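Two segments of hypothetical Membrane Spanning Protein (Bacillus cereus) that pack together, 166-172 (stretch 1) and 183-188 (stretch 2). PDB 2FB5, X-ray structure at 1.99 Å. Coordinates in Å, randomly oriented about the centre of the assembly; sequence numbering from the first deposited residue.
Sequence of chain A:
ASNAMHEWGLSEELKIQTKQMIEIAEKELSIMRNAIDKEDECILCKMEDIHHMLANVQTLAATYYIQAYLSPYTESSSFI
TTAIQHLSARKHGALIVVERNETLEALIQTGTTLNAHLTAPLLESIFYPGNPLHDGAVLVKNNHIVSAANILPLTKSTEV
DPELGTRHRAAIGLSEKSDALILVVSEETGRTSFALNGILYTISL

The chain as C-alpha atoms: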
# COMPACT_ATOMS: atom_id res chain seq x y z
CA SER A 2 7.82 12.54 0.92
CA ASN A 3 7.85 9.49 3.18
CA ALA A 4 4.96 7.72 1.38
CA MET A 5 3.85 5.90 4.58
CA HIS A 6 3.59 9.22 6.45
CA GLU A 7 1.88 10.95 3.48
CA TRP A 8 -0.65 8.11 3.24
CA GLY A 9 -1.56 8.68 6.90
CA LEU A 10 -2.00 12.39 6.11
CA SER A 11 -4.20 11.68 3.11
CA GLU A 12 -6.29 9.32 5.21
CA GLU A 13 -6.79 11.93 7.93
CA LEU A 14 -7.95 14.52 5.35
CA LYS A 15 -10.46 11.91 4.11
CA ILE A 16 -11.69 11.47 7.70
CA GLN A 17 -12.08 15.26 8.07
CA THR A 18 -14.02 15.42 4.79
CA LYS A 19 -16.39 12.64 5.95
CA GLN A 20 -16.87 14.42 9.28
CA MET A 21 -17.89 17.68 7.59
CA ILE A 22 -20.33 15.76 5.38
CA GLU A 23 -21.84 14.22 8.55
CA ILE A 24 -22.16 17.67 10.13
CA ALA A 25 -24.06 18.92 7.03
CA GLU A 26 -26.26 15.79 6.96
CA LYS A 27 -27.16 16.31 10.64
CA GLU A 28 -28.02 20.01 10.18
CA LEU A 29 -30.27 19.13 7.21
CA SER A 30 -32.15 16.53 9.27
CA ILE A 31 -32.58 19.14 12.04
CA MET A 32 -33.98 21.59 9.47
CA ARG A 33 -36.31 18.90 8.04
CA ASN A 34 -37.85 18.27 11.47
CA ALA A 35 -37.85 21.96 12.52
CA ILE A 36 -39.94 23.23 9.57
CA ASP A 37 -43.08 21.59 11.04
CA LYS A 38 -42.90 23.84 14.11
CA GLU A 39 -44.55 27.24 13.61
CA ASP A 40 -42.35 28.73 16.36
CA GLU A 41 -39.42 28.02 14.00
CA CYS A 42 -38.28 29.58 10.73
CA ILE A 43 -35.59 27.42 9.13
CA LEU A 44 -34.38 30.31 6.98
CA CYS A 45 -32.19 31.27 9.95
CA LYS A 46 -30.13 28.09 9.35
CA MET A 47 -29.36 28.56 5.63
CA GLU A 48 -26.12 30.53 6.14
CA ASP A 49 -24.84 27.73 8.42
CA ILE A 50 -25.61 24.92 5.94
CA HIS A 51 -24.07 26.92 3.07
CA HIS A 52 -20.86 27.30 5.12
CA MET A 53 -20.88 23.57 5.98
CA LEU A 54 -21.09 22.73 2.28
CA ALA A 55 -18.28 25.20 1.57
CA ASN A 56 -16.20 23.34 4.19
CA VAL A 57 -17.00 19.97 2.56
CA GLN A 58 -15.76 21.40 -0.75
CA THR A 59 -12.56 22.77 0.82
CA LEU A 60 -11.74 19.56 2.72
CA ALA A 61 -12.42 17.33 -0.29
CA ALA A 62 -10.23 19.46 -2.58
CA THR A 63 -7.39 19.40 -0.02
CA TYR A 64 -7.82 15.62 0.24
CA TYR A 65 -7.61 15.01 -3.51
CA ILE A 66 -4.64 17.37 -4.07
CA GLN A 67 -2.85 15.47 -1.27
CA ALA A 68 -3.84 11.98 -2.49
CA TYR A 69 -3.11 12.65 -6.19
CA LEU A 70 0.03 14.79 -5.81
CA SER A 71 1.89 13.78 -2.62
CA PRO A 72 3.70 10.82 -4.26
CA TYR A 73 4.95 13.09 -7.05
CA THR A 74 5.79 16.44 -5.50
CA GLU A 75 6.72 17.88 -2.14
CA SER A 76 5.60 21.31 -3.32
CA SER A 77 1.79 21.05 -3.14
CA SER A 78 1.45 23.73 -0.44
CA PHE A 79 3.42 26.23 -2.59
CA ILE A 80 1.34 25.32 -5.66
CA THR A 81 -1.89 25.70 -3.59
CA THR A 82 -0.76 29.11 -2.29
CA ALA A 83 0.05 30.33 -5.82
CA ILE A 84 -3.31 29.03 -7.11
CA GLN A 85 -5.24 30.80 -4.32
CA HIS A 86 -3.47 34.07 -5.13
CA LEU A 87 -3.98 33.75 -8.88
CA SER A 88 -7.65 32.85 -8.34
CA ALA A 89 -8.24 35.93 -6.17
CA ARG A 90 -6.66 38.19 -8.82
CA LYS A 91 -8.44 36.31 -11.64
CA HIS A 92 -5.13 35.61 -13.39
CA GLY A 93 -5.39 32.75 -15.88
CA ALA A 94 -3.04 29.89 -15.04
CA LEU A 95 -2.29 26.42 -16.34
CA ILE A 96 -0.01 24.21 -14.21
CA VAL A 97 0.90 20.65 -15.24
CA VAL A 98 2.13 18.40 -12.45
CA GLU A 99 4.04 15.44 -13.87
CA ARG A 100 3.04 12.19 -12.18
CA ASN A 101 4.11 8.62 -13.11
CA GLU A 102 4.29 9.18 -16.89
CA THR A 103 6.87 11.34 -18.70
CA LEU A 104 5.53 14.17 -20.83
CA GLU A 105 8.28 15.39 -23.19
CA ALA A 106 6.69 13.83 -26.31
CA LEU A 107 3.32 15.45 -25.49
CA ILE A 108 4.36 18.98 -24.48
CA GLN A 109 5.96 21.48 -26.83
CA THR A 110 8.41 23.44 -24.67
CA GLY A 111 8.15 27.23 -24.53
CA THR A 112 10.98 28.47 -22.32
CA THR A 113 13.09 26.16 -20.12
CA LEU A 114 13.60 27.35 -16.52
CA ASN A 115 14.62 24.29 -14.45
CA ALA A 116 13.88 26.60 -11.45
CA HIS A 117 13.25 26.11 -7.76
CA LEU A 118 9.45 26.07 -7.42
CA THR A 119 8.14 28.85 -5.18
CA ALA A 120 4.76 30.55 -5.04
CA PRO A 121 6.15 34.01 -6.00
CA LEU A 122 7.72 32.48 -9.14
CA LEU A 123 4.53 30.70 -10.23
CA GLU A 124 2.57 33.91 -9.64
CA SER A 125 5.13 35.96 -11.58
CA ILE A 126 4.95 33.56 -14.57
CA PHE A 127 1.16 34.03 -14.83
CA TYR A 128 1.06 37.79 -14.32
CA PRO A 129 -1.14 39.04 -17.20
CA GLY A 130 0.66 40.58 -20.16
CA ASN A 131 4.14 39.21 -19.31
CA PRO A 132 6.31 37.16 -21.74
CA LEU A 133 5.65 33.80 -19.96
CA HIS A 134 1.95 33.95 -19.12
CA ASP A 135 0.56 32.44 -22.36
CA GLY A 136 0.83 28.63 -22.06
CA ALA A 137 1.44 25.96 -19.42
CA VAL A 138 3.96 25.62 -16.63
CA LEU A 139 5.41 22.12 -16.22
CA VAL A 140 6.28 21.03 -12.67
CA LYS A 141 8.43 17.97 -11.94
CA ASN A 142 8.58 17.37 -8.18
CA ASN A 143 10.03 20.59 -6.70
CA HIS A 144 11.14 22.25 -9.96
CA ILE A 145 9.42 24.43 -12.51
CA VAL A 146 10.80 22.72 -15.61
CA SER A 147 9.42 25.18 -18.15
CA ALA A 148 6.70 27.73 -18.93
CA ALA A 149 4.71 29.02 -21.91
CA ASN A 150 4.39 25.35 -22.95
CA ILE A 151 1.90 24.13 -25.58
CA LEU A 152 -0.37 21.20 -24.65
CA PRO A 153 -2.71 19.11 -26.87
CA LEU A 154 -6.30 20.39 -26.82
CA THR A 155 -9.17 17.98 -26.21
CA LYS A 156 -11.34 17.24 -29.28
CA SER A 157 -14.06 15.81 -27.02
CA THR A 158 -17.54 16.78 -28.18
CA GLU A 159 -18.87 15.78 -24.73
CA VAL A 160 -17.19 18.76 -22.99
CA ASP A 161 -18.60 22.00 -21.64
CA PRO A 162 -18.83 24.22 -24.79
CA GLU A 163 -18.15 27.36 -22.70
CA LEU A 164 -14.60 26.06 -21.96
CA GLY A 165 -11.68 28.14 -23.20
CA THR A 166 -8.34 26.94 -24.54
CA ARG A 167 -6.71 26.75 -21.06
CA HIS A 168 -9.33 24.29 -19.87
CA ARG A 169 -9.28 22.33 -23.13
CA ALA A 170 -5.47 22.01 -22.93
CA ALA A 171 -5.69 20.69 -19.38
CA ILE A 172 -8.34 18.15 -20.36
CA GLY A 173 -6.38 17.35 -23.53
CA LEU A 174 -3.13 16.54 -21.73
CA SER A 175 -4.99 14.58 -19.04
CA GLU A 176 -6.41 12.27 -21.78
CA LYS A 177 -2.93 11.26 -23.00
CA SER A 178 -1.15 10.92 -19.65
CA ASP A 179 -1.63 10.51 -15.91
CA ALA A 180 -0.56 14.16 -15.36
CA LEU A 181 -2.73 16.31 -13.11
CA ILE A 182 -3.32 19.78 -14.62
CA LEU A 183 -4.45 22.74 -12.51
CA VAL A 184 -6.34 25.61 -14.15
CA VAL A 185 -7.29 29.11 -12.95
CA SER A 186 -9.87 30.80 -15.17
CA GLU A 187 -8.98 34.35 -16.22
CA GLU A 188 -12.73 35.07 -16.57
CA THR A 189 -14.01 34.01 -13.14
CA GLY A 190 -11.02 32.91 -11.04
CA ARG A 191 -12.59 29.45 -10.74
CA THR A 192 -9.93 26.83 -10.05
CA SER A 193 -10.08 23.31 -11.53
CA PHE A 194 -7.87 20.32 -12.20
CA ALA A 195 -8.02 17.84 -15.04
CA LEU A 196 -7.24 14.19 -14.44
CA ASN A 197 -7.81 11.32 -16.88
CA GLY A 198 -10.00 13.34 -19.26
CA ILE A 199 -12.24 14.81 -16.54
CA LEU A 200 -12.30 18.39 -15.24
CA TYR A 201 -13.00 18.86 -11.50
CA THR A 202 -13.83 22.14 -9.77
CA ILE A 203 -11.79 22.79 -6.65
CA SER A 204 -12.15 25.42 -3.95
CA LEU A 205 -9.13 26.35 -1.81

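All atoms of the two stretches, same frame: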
# COMPACT_ATOMS: atom_id res chain seq x y z
N THR A 166 -9.48 27.74 -24.12
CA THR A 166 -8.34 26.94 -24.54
C THR A 166 -7.48 26.43 -23.36
O THR A 166 -6.91 25.35 -23.45
CB THR A 166 -7.45 27.69 -25.56
OG1 THR A 166 -7.10 28.97 -25.03
CG2 THR A 166 -8.20 27.90 -26.87
N ARG A 167 -7.41 27.20 -22.27
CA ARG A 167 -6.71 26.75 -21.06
C ARG A 167 -7.31 25.46 -20.54
O ARG A 167 -6.60 24.49 -20.25
CB ARG A 167 -6.81 27.80 -19.94
CG ARG A 167 -5.55 28.53 -19.68
CD ARG A 167 -5.72 29.51 -18.52
NE ARG A 167 -4.90 30.68 -18.77
CZ ARG A 167 -5.35 31.80 -19.32
NH1 ARG A 167 -6.63 31.91 -19.65
NH2 ARG A 167 -4.54 32.82 -19.53
N HIS A 168 -8.64 25.45 -20.40
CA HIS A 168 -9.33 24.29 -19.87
C HIS A 168 -9.25 23.11 -20.83
O HIS A 168 -9.06 21.97 -20.42
CB HIS A 168 -10.78 24.64 -19.55
CG HIS A 168 -10.92 25.66 -18.46
ND1 HIS A 168 -11.11 25.32 -17.14
CD2 HIS A 168 -10.86 27.01 -18.49
CE1 HIS A 168 -11.18 26.41 -16.40
NE2 HIS A 168 -11.02 27.46 -17.20
N ARG A 169 -9.39 23.39 -22.13
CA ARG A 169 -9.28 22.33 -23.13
C ARG A 169 -7.89 21.72 -23.22
O ARG A 169 -7.75 20.55 -23.56
CB ARG A 169 -9.70 22.86 -24.51
CG ARG A 169 -11.16 23.25 -24.62
CD ARG A 169 -11.43 23.83 -26.02
NE ARG A 169 -11.15 22.84 -27.07
CZ ARG A 169 -10.78 23.13 -28.32
NH1 ARG A 169 -10.63 24.39 -28.71
NH2 ARG A 169 -10.55 22.14 -29.18
N ALA A 170 -6.85 22.50 -22.92
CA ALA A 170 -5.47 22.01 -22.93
C ALA A 170 -5.21 21.10 -21.73
O ALA A 170 -4.51 20.09 -21.84
CB ALA A 170 -4.49 23.18 -22.93
N ALA A 171 -5.77 21.49 -20.58
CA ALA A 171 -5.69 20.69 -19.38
C ALA A 171 -6.36 19.34 -19.60
O ALA A 171 -5.78 18.29 -19.34
CB ALA A 171 -6.35 21.42 -18.22
N ILE A 172 -7.60 19.37 -20.09
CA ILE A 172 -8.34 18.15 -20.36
C ILE A 172 -7.57 17.34 -21.38
O ILE A 172 -7.38 16.13 -21.20
CB ILE A 172 -9.79 18.44 -20.85
CG1 ILE A 172 -10.57 19.15 -19.74
CG2 ILE A 172 -10.50 17.15 -21.23
CD1 ILE A 172 -11.92 19.71 -20.19
N LEU A 183 -3.70 21.71 -13.20
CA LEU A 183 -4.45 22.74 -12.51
C LEU A 183 -4.74 23.89 -13.46
O LEU A 183 -3.89 24.26 -14.27
CB LEU A 183 -3.65 23.25 -11.29
CG LEU A 183 -3.50 22.19 -10.20
CD1 LEU A 183 -2.16 22.30 -9.49
CD2 LEU A 183 -4.65 22.28 -9.18
N VAL A 184 -5.94 24.46 -13.34
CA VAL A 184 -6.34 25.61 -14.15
C VAL A 184 -6.94 26.69 -13.24
O VAL A 184 -7.67 26.37 -12.30
CB VAL A 184 -7.41 25.23 -15.22
CG1 VAL A 184 -7.69 26.40 -16.15
CG2 VAL A 184 -6.95 24.04 -16.05
N VAL A 185 -6.58 27.95 -13.50
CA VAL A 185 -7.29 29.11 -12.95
C VAL A 185 -7.89 29.83 -14.15
O VAL A 185 -7.20 30.12 -15.12
CB VAL A 185 -6.38 30.09 -12.15
CG1 VAL A 185 -7.20 31.25 -11.54
CG2 VAL A 185 -5.61 29.37 -11.06
N SER A 186 -9.20 30.05 -14.11
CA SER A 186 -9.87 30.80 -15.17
C SER A 186 -9.58 32.29 -15.06
O SER A 186 -9.74 32.88 -13.99
CB SER A 186 -11.38 30.56 -15.12
OG SER A 186 -12.05 31.49 -15.97
N GLU A 187 -9.17 32.90 -16.16
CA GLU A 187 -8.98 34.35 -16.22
C GLU A 187 -10.31 35.13 -16.19
O GLU A 187 -10.34 36.30 -15.84
CB GLU A 187 -8.15 34.76 -17.44
CG GLU A 187 -8.77 34.40 -18.78
CD GLU A 187 -7.92 34.85 -19.96
OE1 GLU A 187 -7.09 35.77 -19.79
OE2 GLU A 187 -8.09 34.29 -21.07
N GLU A 188 -11.40 34.46 -16.57
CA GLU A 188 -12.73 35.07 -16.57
C GLU A 188 -13.34 35.18 -15.18
O GLU A 188 -13.86 36.24 -14.81
CB GLU A 188 -13.67 34.29 -17.47
CG GLU A 188 -13.15 34.06 -18.88
CD GLU A 188 -14.20 33.44 -19.79
OE1 GLU A 188 -13.94 33.34 -21.00
OE2 GLU A 188 -15.29 33.07 -19.29
O HOH W 1 -7.80 31.42 -22.91
O HOH W 2 -9.56 30.90 -18.76

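Stretch 1 is a helical segment, held by backbone hydrogen bonds such as Ala 171 N to Arg 167 O (3.1 Å). It lies against stretch 2, which begins as a β-strand (183-185) and then leaves the strand as a loop. Helix and strand run almost exactly antiparallel, at 174°, and their axes approach to 8.7 Å. The closest CA atoms across the two stretches are those of His 168 and Val 184, 6.6 Å apart. The interface is small, burying 318 Å², so a few side chains account for most of it.

Leu 183 points away from the helix and takes almost no part. Val 184 points toward it and is the centre of the packing. Its two methyl groups reach different partners: Val 184 CG2 lies 3.5 Å from Ala 171 CB, an apolar contact in which the short alanine side chain lets the strand lie close to the helix, while CG1 sits over one face of the His 168 ring. Val 184 CG1 is 3.6 Å from the centroid of that ring and only 15° off its normal, the geometry of a CH-π interaction. Val 184 CG1 lies 4.1 Å from Arg 167 CB, so the aliphatic base of the arginine also borders the valine. A β-branched residue suits this place, since it is compatible with extended backbone and offers two methyls close to the main chain.

Val 185 turns its side chain away again, but its carbonyl remains within reach: Val 185 O is 3.8 Å from Arg 167 CD, a van der Waals contact. Beyond the strand, the CA-to-CB bond of Ser 186 points sideways to the helix, and its CB meets the edge of the His 168 ring. Its hydroxyl serves the loop itself, with Ser 186 OG accepting a weak hydrogen bond from Glu 188 N at 3.1 Å.

Glu 187 supplies the polar end of the contact. Arg 167 NH1 donates a hydrogen bond to Glu 187 OE2 at 3.1 Å, with a nearly straight N-H...O angle of 167°, and the opposite charges make it a salt bridge. The carboxylate oxygen approaches the guanidinium at its edge, where the N-H bonds point. Arg 167 thus combines an apolar stem beside the valine with a charged tip at the exposed glutamate. One water accepts from Arg 167 NH1 (3.2 Å) and, weakly, from Glu 187 N (3.3 Å).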